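Local atomic coordinates of response regulator receiver protein (Paraburkholderia phymatum, PDB entry 5TE9), a protein that probably relays a signal in a bacterial two-component system by accepting a phosphoryl group on an aspartate of its receiver domain. Residues T28-M31 with I32-A36; K93-P96 with D97-K100; R141-S144 with D145-F148. All coordinates share one frame; numbering follows the deposited sequence.

Overall arrangement
The chain has the CheY-like receiver fold, a five-stranded parallel sheet flanked by helices. The three contacts are local and follow one another along the chain. Contact 1 lies within helix 27-39 and is partly buried. Contacts 2 and 3 are surface contacts where helices 85-94 and 133-142 give way to the next segment. Contacts 1 and 2 lie on opposite sides of the chain's centre, their own centres 28 Å apart. Contact 1 rests on regular helix bonds, contact 2 on a backbone bond plus side-chain and water bonds of an aspartate and a lysine, and contact 3 on a beta turn and an aromatic face. Contact 3 alone meets the second subunit.

Contact 1 of 3, residues T28-M31 with I32-A36; sequences TDVM and ITREA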
ATOM      1  N   THR A  28      -2.482  -7.051  22.550  1.00 56.30           N
ATOM      2  CA  THR A  28      -2.923  -5.736  22.108  1.00 56.81           C
ATOM      3  C   THR A  28      -2.176  -5.301  20.853  1.00 59.01           C
ATOM      4  O   THR A  28      -2.786  -4.823  19.889  1.00 61.58           O
ATOM      5  CB  THR A  28      -2.707  -4.719  23.222  1.00 63.81           C
ATOM      6  OG1 THR A  28      -3.665  -4.937  24.263  1.00 70.68           O
ATOM      7  CG2 THR A  28      -2.837  -3.304  22.675  1.00 66.48           C
ATOM      8  N   ASP A  29      -0.849  -5.466  20.847  1.00 48.12           N
ATOM      9  CA  ASP A  29      -0.043  -5.026  19.713  1.00 50.68           C
ATOM     10  C   ASP A  29      -0.242  -5.926  18.500  1.00 49.52           C
ATOM     11  O   ASP A  29      -0.243  -5.436  17.361  1.00 45.04           O
ATOM     12  CB  ASP A  29       1.431  -4.953  20.107  1.00 50.50           C
ATOM     13  CG  ASP A  29       1.720  -3.794  21.038  1.00 63.88           C
ATOM     14  OD1 ASP A  29       1.125  -2.714  20.836  1.00 74.73           O
ATOM     15  OD2 ASP A  29       2.531  -3.960  21.971  1.00 71.91           O
ATOM     16  N   VAL A  30      -0.428  -7.236  18.715  1.00 41.78           N
ATOM     17  CA  VAL A  30      -0.788  -8.107  17.594  1.00 47.02           C
ATOM     18  C   VAL A  30      -2.129  -7.682  17.009  1.00 50.12           C
ATOM     19  O   VAL A  30      -2.335  -7.708  15.787  1.00 51.82           O
ATOM     20  CB  VAL A  30      -0.806  -9.583  18.029  1.00 48.28           C
ATOM     21  CG1 VAL A  30      -1.599 -10.422  17.037  1.00 40.70           C
ATOM     22  CG2 VAL A  30       0.606 -10.115  18.154  1.00 44.20           C
ATOM     23  N   MET A  31      -3.057  -7.268  17.876  1.00 53.95           N
ATOM     24  CA  MET A  31      -4.373  -6.838  17.424  1.00 55.33           C
ATOM     25  C   MET A  31      -4.272  -5.614  16.516  1.00 52.20           C
ATOM     26  O   MET A  31      -4.947  -5.542  15.487  1.00 46.25           O
ATOM     27  CB  MET A  31      -5.263  -6.553  18.636  1.00 68.00           C
ATOM     28  CG  MET A  31      -6.668  -7.119  18.518  1.00 83.69           C
ATOM     29  SD  MET A  31      -6.693  -8.661  17.585  1.00 88.08           S
ATOM     30  CE  MET A  31      -8.038  -8.320  16.445  1.00 84.81           C
ATOM     31  N   ILE A  32      -3.410  -4.659  16.873  1.00 48.72           N
ATOM     32  CA  ILE A  32      -3.228  -3.445  16.080  1.00 49.90           C
ATOM     33  C   ILE A  32      -2.761  -3.774  14.665  1.00 47.59           C
ATOM     34  O   ILE A  32      -3.247  -3.199  13.682  1.00 47.72           O
ATOM     35  CB  ILE A  32      -2.249  -2.499  16.797  1.00 51.68           C
ATOM     36  CG1 ILE A  32      -2.917  -1.917  18.043  1.00 54.50           C
ATOM     37  CG2 ILE A  32      -1.738  -1.413  15.848  1.00 45.48           C
ATOM     38  CD1 ILE A  32      -1.941  -1.390  19.058  1.00 55.27           C
ATOM     39  N   THR A  33      -1.828  -4.713  14.536  1.00 39.52           N
ATOM     40  CA  THR A  33      -1.331  -5.061  13.217  1.00 37.16           C
ATOM     41  C   THR A  33      -2.380  -5.821  12.413  1.00 39.33           C
ATOM     42  O   THR A  33      -2.551  -5.565  11.216  1.00 43.71           O
ATOM     43  CB  THR A  33      -0.043  -5.862  13.355  1.00 38.54           C
ATOM     44  OG1 THR A  33       0.909  -5.100  14.120  1.00 35.18           O
ATOM     45  CG2 THR A  33       0.529  -6.158  11.997  1.00 33.14           C
ATOM     46  N   ARG A  34      -3.106  -6.742  13.054  1.00 44.30           N
ATOM     47  CA  ARG A  34      -4.142  -7.504  12.357  1.00 47.72           C
ATOM     48  C   ARG A  34      -5.198  -6.583  11.770  1.00 49.06           C
ATOM     49  O   ARG A  34      -5.573  -6.709  10.598  1.00 48.29           O
ATOM     50  CB  ARG A  34      -4.791  -8.512  13.310  1.00 52.22           C
ATOM     51  CG  ARG A  34      -4.153  -9.890  13.269  1.00 59.16           C
ATOM     52  CD  ARG A  34      -4.689 -10.820  14.355  1.00 71.16           C
ATOM     53  NE  ARG A  34      -4.007 -12.112  14.315  1.00 77.62           N
ATOM     54  CZ  ARG A  34      -4.023 -13.005  15.301  1.00 88.12           C
ATOM     55  NH1 ARG A  34      -4.690 -12.749  16.422  1.00 99.77           N
ATOM     56  NH2 ARG A  34      -3.371 -14.154  15.171  1.00 85.25           N
ATOM     57  N   GLU A  35      -5.685  -5.646  12.583  1.00 53.83           N
ATOM     58  CA  GLU A  35      -6.714  -4.725  12.130  1.00 57.69           C
ATOM     59  C   GLU A  35      -6.182  -3.770  11.076  1.00 53.49           C
ATOM     60  O   GLU A  35      -6.928  -3.394  10.167  1.00 63.05           O
ATOM     61  CB  GLU A  35      -7.281  -3.960  13.323  1.00 64.20           C
ATOM     62  CG  GLU A  35      -8.093  -4.840  14.241  1.00 75.05           C
ATOM     63  CD  GLU A  35      -8.328  -4.215  15.602  1.00 84.57           C
ATOM     64  OE1 GLU A  35      -8.357  -2.962  15.700  1.00 87.56           O
ATOM     65  OE2 GLU A  35      -8.466  -4.991  16.576  1.00 85.75           O
ATOM     66  N   ALA A  36      -4.908  -3.370  11.177  1.00 45.66           N
ATOM     67  CA  ALA A  36      -4.307  -2.513  10.155  1.00 43.97           C
ATOM     68  C   ALA A  36      -4.288  -3.212   8.801  1.00 46.99           C
ATOM     69  O   ALA A  36      -4.739  -2.649   7.798  1.00 48.37           O
ATOM     70  CB  ALA A  36      -2.893  -2.104  10.567  1.00 41.24           C
TER
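Glu35 N bonds to Met31 O at 3.0 Å, with an N-H...O angle of 170°. Arg34 N reaches Val30 O in the same way, and Ile32 N bonds to Thr28 O at 3.1 Å. The bond from Thr33 N to Asp29 O is weak. These are the i to i+4 bonds of an alpha-helix.

Over this backbone the side chains pair one turn apart. The Arg34 chain is extended from CG to NE and runs beside Val30, both pointing the same way. One face of its guanidinium rests on a methyl group, with Val30 CG1 3.9 Å from Arg34 NH1 and set toward the rim of the plane. Val30 CG1 stands anti to the backbone N (chi1 162°), on the side of the carbonyl carbon, which turns it to the arginine.

Met31 bends at chi2 and chi3 and crosses Glu35. Its CG and its terminal CE both approach one carboxylate oxygen, Glu35 OE2, each at 3.4 Å. Ile32 CD1 lies 3.8 Å from Asp29 OD1, and more distantly meets Thr28 CG2 at 4.2 Å.

Thr33 OG1 is satisfied by the backbone O of Val131, and Asp29 OD2 has a weak bond to Ser26. The helix is the crossover of the beta-alpha-beta unit formed by strands 19-23 and 46-49. Val30, Thr33 and Arg34 pack on strand 46-49 through Leu46 and Val48, while Asp29 and Ile32 touch Pro130 in the loop after strand 126-128.

Contact 2 of 3, residues K93-P96 with D97-K100; sequences KADP and DLMK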
ATOM      1  N   LYS A  93      20.404 -15.734  11.584  1.00 73.19           N
ATOM      2  CA  LYS A  93      21.610 -15.411  10.831  1.00 77.54           C
ATOM      3  C   LYS A  93      22.624 -16.550  10.802  1.00 80.42           C
ATOM      4  O   LYS A  93      23.537 -16.521   9.967  1.00 82.64           O
ATOM      5  CB  LYS A  93      22.247 -14.148  11.402  1.00 78.95           C
ATOM      6  CG  LYS A  93      21.284 -12.978  11.458  1.00 76.14           C
ATOM      7  CD  LYS A  93      20.578 -12.769  10.126  1.00 70.87           C
ATOM      8  CE  LYS A  93      19.735 -11.522  10.157  1.00 62.43           C
ATOM      9  NZ  LYS A  93      18.931 -11.424   8.925  1.00 65.68           N
ATOM     10  N   ALA A  94      22.494 -17.548  11.675  1.00 77.95           N
ATOM     11  CA  ALA A  94      23.322 -18.735  11.524  1.00 86.66           C
ATOM     12  C   ALA A  94      22.904 -19.530  10.295  1.00 89.54           C
ATOM     13  O   ALA A  94      23.756 -20.004   9.534  1.00 97.93           O
ATOM     14  CB  ALA A  94      23.248 -19.602  12.783  1.00 86.87           C
ATOM     15  N   ASP A  95      21.607 -19.668  10.077  1.00 84.25           N
ATOM     16  CA  ASP A  95      21.098 -20.567   9.047  1.00 89.37           C
ATOM     17  C   ASP A  95      21.365 -19.985   7.666  1.00 90.22           C
ATOM     18  O   ASP A  95      20.904 -18.874   7.375  1.00 84.50           O
ATOM     19  CB  ASP A  95      19.601 -20.805   9.254  1.00 87.83           C
ATOM     20  CG  ASP A  95      19.094 -22.058   8.554  1.00 95.63           C
ATOM     21  OD1 ASP A  95      19.599 -22.392   7.462  1.00101.55           O
ATOM     22  OD2 ASP A  95      18.179 -22.712   9.099  1.00 96.49           O
ATOM     23  N   PRO A  96      22.083 -20.690   6.787  1.00100.07           N
ATOM     24  CA  PRO A  96      22.381 -20.119   5.464  1.00102.76           C
ATOM     25  C   PRO A  96      21.142 -19.776   4.654  1.00 96.84           C
ATOM     26  O   PRO A  96      21.242 -18.989   3.708  1.00 97.18           O
ATOM     27  CB  PRO A  96      23.212 -21.218   4.784  1.00114.51           C
ATOM     28  CG  PRO A  96      22.855 -22.475   5.515  1.00117.44           C
ATOM     29  CD  PRO A  96      22.630 -22.049   6.934  1.00111.24           C
ATOM     30  N   ASP A  97      19.980 -20.330   4.996  1.00 91.81           N
ATOM     31  CA  ASP A  97      18.744 -20.021   4.295  1.00 89.78           C
ATOM     32  C   ASP A  97      17.949 -18.921   4.990  1.00 86.49           C
ATOM     33  O   ASP A  97      17.598 -17.919   4.358  1.00 86.13           O
ATOM     34  CB  ASP A  97      17.898 -21.291   4.149  1.00 94.28           C
ATOM     35  CG  ASP A  97      18.588 -22.357   3.309  1.00106.54           C
ATOM     36  OD1 ASP A  97      19.445 -21.991   2.472  1.00109.05           O
ATOM     37  OD2 ASP A  97      18.280 -23.560   3.484  1.00113.21           O
ATOM     38  N   LEU A  98      17.684 -19.077   6.292  1.00 81.40           N
ATOM     39  CA  LEU A  98      16.889 -18.098   7.026  1.00 72.76           C
ATOM     40  C   LEU A  98      17.574 -16.746   7.135  1.00 69.09           C
ATOM     41  O   LEU A  98      16.896 -15.742   7.386  1.00 65.07           O
ATOM     42  CB  LEU A  98      16.582 -18.614   8.425  1.00 63.43           C
ATOM     43  CG  LEU A  98      15.894 -19.969   8.428  1.00 70.74           C
ATOM     44  CD1 LEU A  98      15.823 -20.536   9.845  1.00 68.36           C
ATOM     45  CD2 LEU A  98      14.511 -19.839   7.805  1.00 63.93           C
ATOM     46  N   MET A  99      18.897 -16.699   6.959  1.00 71.12           N
ATOM     47  CA  MET A  99      19.610 -15.437   7.110  1.00 68.15           C
ATOM     48  C   MET A  99      19.218 -14.441   6.032  1.00 61.03           C
ATOM     49  O   MET A  99      19.294 -13.232   6.257  1.00 58.34           O
ATOM     50  CB  MET A  99      21.117 -15.675   7.078  1.00 70.53           C
ATOM     51  CG  MET A  99      21.664 -16.015   5.704  1.00 73.74           C
ATOM     52  SD  MET A  99      23.464 -16.079   5.721  1.00 80.88           S
ATOM     53  CE  MET A  99      23.835 -16.595   4.045  1.00 87.09           C
ATOM     54  N   LYS A 100      18.786 -14.920   4.871  1.00 62.72           N
ATOM     55  CA  LYS A 100      18.482 -14.019   3.773  1.00 61.83           C
ATOM     56  C   LYS A 100      17.179 -13.263   3.974  1.00 61.68           C
ATOM     57  O   LYS A 100      16.941 -12.286   3.258  1.00 64.55           O
ATOM     58  CB  LYS A 100      18.439 -14.803   2.460  1.00 69.37           C
TER
HETATM   59  O   HOH W   1      16.648 -13.521   9.044  1.00 49.22           O
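Asp97 N donates to Asp95 OD1 at 3.2 Å, along a nearly straight N-H line of 172°. It comes from above the carboxylate plane, 40° out of it. Asp95, Pro96 and Asp97 form an Asx turn just after helix 85-94. The first torsion of Asp95 (chi1 -160°) swings CG away from the backbone N and brings OD1 to this amide. The side chains of Asp95 and Asp97 cross, with their carboxylates modestly turned against each other. Asp95 OD1 and Asp97 OD2 are 4.4 Å apart, so the like charges probably repel somewhat.

Leu98 comes next and is buried. Its CD1 lies 3.3 Å from Asp95 OD2, and its CB meets Asp95 CB. It also packs on Leu59 of helix 52-60, where Arg60 touches Asp95. Helix 85-94 ends here, Asp95 being the first residue to leave helical angles. The chain turns at Pro96 and makes a short 3-10 segment, 98-100, before strand 103-107 of the receiver fold.

Leu98 O accepts from a water at 2.8 Å. The same water accepts from Lys93 NZ, bridging the last turn of the helix to the 3-10 segment.

Met99 N bonds to Asp95 O at 3.0 Å. Met99 CG sits between its backbone N and carbonyl carbon, and the chain then extends over the turn, its CE 3.5 Å from Pro96 O. Besides the water, Lys93 NZ bonds weakly to Met99 O at 3.2 Å.

Contact 3 of 3, residues R141-S144 with D145-F148; sequences RRIS and DFWF
A type I beta turn from Ile143 to Phe146 links the end of helix 133-142 to strand 146-152. Phe146 N closes the turn on Ile143 O at 3.2 Å. The N-H points well at the oxygen (164°), but the donor stands above the carbonyl plane, 46° out of it.

The same two residues also pack through their side chains, which lie side by side and point the same way. The Ile143 methyl CG2 sits over one face of the Phe146 ring in a CH-pi contact, 3.8 Å from the ring centroid and 19° off the normal. The first torsion of Ile143 sets CG1 beside the backbone N and carries CD1 along the ring to Phe146 CE2 at 3.9 Å. Both side chains also touch Leu73 of strand 71-76, which ties the turn to the central sheet.

The strand pairs antiparallel with a strand of the second subunit through Phe146, Trp147 and Phe148, and the sheet thus runs on across the interface. Lys41 of that subunit makes a cation-pi contact with Trp147 and weak hydrogen bonds from NZ to Ile143 O and Ser144 O, so one lysine touches both the turn and the strand.

The indole comes back toward the turn at an oblique angle, with Trp147 NE1 3.8 Å from Ser144 O.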
ATOM      1  N   ARG A 141       8.981   1.340   3.101  1.00 42.83           N
ATOM      2  CA  ARG A 141       9.851   2.367   2.545  1.00 59.22           C
ATOM      3  C   ARG A 141      11.313   2.081   2.851  1.00 60.95           C
ATOM      4  O   ARG A 141      12.179   2.255   1.988  1.00 69.16           O
ATOM      5  CB  ARG A 141       9.466   3.742   3.088  1.00 65.32           C
ATOM      6  CG  ARG A 141       8.186   4.301   2.530  1.00 64.69           C
ATOM      7  CD  ARG A 141       7.944   5.710   3.043  1.00 60.68           C
ATOM      8  NE  ARG A 141       8.902   6.674   2.515  1.00 58.47           N
ATOM      9  CZ  ARG A 141       9.864   7.234   3.234  1.00 63.20           C
ATOM     10  NH1 ARG A 141      10.004   6.912   4.506  1.00 61.20           N
ATOM     11  NH2 ARG A 141      10.688   8.118   2.684  1.00 70.15           N
ATOM     12  N   ARG A 142      11.607   1.637   4.076  1.00 61.27           N
ATOM     13  CA  ARG A 142      12.980   1.473   4.536  1.00 63.94           C
ATOM     14  C   ARG A 142      13.674   0.263   3.927  1.00 67.78           C
ATOM     15  O   ARG A 142      14.887   0.115   4.106  1.00 74.53           O
ATOM     16  CB  ARG A 142      13.013   1.350   6.061  1.00 59.45           C
ATOM     17  CG  ARG A 142      12.312   2.469   6.802  1.00 57.73           C
ATOM     18  CD  ARG A 142      13.264   3.283   7.608  1.00 59.74           C
ATOM     19  NE  ARG A 142      12.599   4.111   8.602  1.00 59.84           N
ATOM     20  CZ  ARG A 142      12.354   3.711   9.845  1.00 62.81           C
ATOM     21  NH1 ARG A 142      12.706   2.495  10.222  1.00 66.78           N
ATOM     22  NH2 ARG A 142      11.766   4.525  10.712  1.00 62.44           N
ATOM     23  N   ILE A 143      12.948  -0.600   3.224  1.00 52.02           N
ATOM     24  CA  ILE A 143      13.483  -1.860   2.734  1.00 53.39           C
ATOM     25  C   ILE A 143      13.498  -1.797   1.221  1.00 53.65           C
ATOM     26  O   ILE A 143      12.437  -1.741   0.586  1.00 55.35           O
ATOM     27  CB  ILE A 143      12.668  -3.056   3.247  1.00 58.98           C
ATOM     28  CG1 ILE A 143      12.835  -3.166   4.765  1.00 59.87           C
ATOM     29  CG2 ILE A 143      13.101  -4.340   2.564  1.00 56.78           C
ATOM     30  CD1 ILE A 143      12.144  -4.329   5.363  1.00 50.77           C
ATOM     31  N   SER A 144      14.705  -1.849   0.652  1.00 58.16           N
ATOM     32  CA  SER A 144      14.920  -1.473  -0.743  1.00 66.31           C
ATOM     33  C   SER A 144      14.051  -2.288  -1.696  1.00 65.43           C
ATOM     34  O   SER A 144      13.416  -1.732  -2.597  1.00 69.76           O
ATOM     35  CB  SER A 144      16.399  -1.630  -1.104  1.00 66.18           C
ATOM     36  OG  SER A 144      17.224  -1.271  -0.014  1.00 69.01           O
ATOM     37  N   ASP A 145      14.004  -3.603  -1.519  1.00 62.72           N
ATOM     38  CA  ASP A 145      13.387  -4.450  -2.530  1.00 60.08           C
ATOM     39  C   ASP A 145      11.875  -4.592  -2.367  1.00 53.32           C
ATOM     40  O   ASP A 145      11.258  -5.343  -3.130  1.00 53.31           O
ATOM     41  CB  ASP A 145      14.055  -5.835  -2.532  1.00 70.89           C
ATOM     42  CG  ASP A 145      15.521  -5.794  -3.006  1.00 82.14           C
ATOM     43  OD1 ASP A 145      15.932  -4.810  -3.665  1.00 84.92           O
ATOM     44  OD2 ASP A 145      16.264  -6.762  -2.729  1.00 86.86           O
ATOM     45  N   PHE A 146      11.258  -3.891  -1.415  1.00 48.56           N
ATOM     46  CA  PHE A 146       9.823  -3.988  -1.178  1.00 44.70           C
ATOM     47  C   PHE A 146       9.089  -2.821  -1.831  1.00 55.14           C
ATOM     48  O   PHE A 146       9.548  -1.681  -1.772  1.00 57.68           O
ATOM     49  CB  PHE A 146       9.499  -3.990   0.316  1.00 43.17           C
ATOM     50  CG  PHE A 146       9.806  -5.278   1.010  1.00 44.57           C
ATOM     51  CD1 PHE A 146      10.225  -6.380   0.298  1.00 51.94           C
ATOM     52  CD2 PHE A 146       9.662  -5.379   2.381  1.00 44.24           C
ATOM     53  CE1 PHE A 146      10.508  -7.563   0.946  1.00 57.92           C
ATOM     54  CE2 PHE A 146       9.940  -6.555   3.040  1.00 50.46           C
ATOM     55  CZ  PHE A 146      10.367  -7.654   2.324  1.00 53.74           C
ATOM     56  N   TRP A 147       7.923  -3.106  -2.411  1.00 41.21           N
ATOM     57  CA  TRP A 147       7.125  -2.091  -3.086  1.00 43.99           C
ATOM     58  C   TRP A 147       5.647  -2.318  -2.808  1.00 43.57           C
ATOM     59  O   TRP A 147       5.206  -3.454  -2.624  1.00 42.49           O
ATOM     60  CB  TRP A 147       7.344  -2.106  -4.596  1.00 43.66           C
ATOM     61  CG  TRP A 147       8.742  -1.886  -5.005  1.00 50.09           C
ATOM     62  CD1 TRP A 147       9.759  -2.808  -5.001  1.00 57.70           C
ATOM     63  CD2 TRP A 147       9.300  -0.673  -5.505  1.00 53.83           C
ATOM     64  NE1 TRP A 147      10.916  -2.231  -5.453  1.00 65.22           N
ATOM     65  CE2 TRP A 147      10.666  -0.922  -5.770  1.00 61.96           C
ATOM     66  CE3 TRP A 147       8.783   0.604  -5.746  1.00 49.38           C
ATOM     67  CZ2 TRP A 147      11.511   0.050  -6.265  1.00 64.70           C
ATOM     68  CZ3 TRP A 147       9.620   1.568  -6.228  1.00 59.83           C
ATOM     69  CH2 TRP A 147      10.973   1.290  -6.494  1.00 67.77           C
ATOM     70  N   PHE A 148       4.885  -1.224  -2.789  1.00 38.64           N
ATOM     71  CA  PHE A 148       3.436  -1.301  -2.750  1.00 43.83           C
ATOM     72  C   PHE A 148       2.860  -1.365  -4.157  1.00 48.83           C
ATOM     73  O   PHE A 148       3.285  -0.634  -5.054  1.00 53.27           O
ATOM     74  CB  PHE A 148       2.842  -0.095  -2.029  1.00 42.51           C
ATOM     75  CG  PHE A 148       2.901  -0.187  -0.552  1.00 44.59           C
ATOM     76  CD1 PHE A 148       2.258  -1.221   0.115  1.00 44.63           C
ATOM     77  CD2 PHE A 148       3.582   0.762   0.186  1.00 44.83           C
ATOM     78  CE1 PHE A 148       2.297  -1.304   1.482  1.00 41.50           C
ATOM     79  CE2 PHE A 148       3.621   0.681   1.563  1.00 45.67           C
ATOM     80  CZ  PHE A 148       2.984  -0.355   2.209  1.00 41.00           C
TER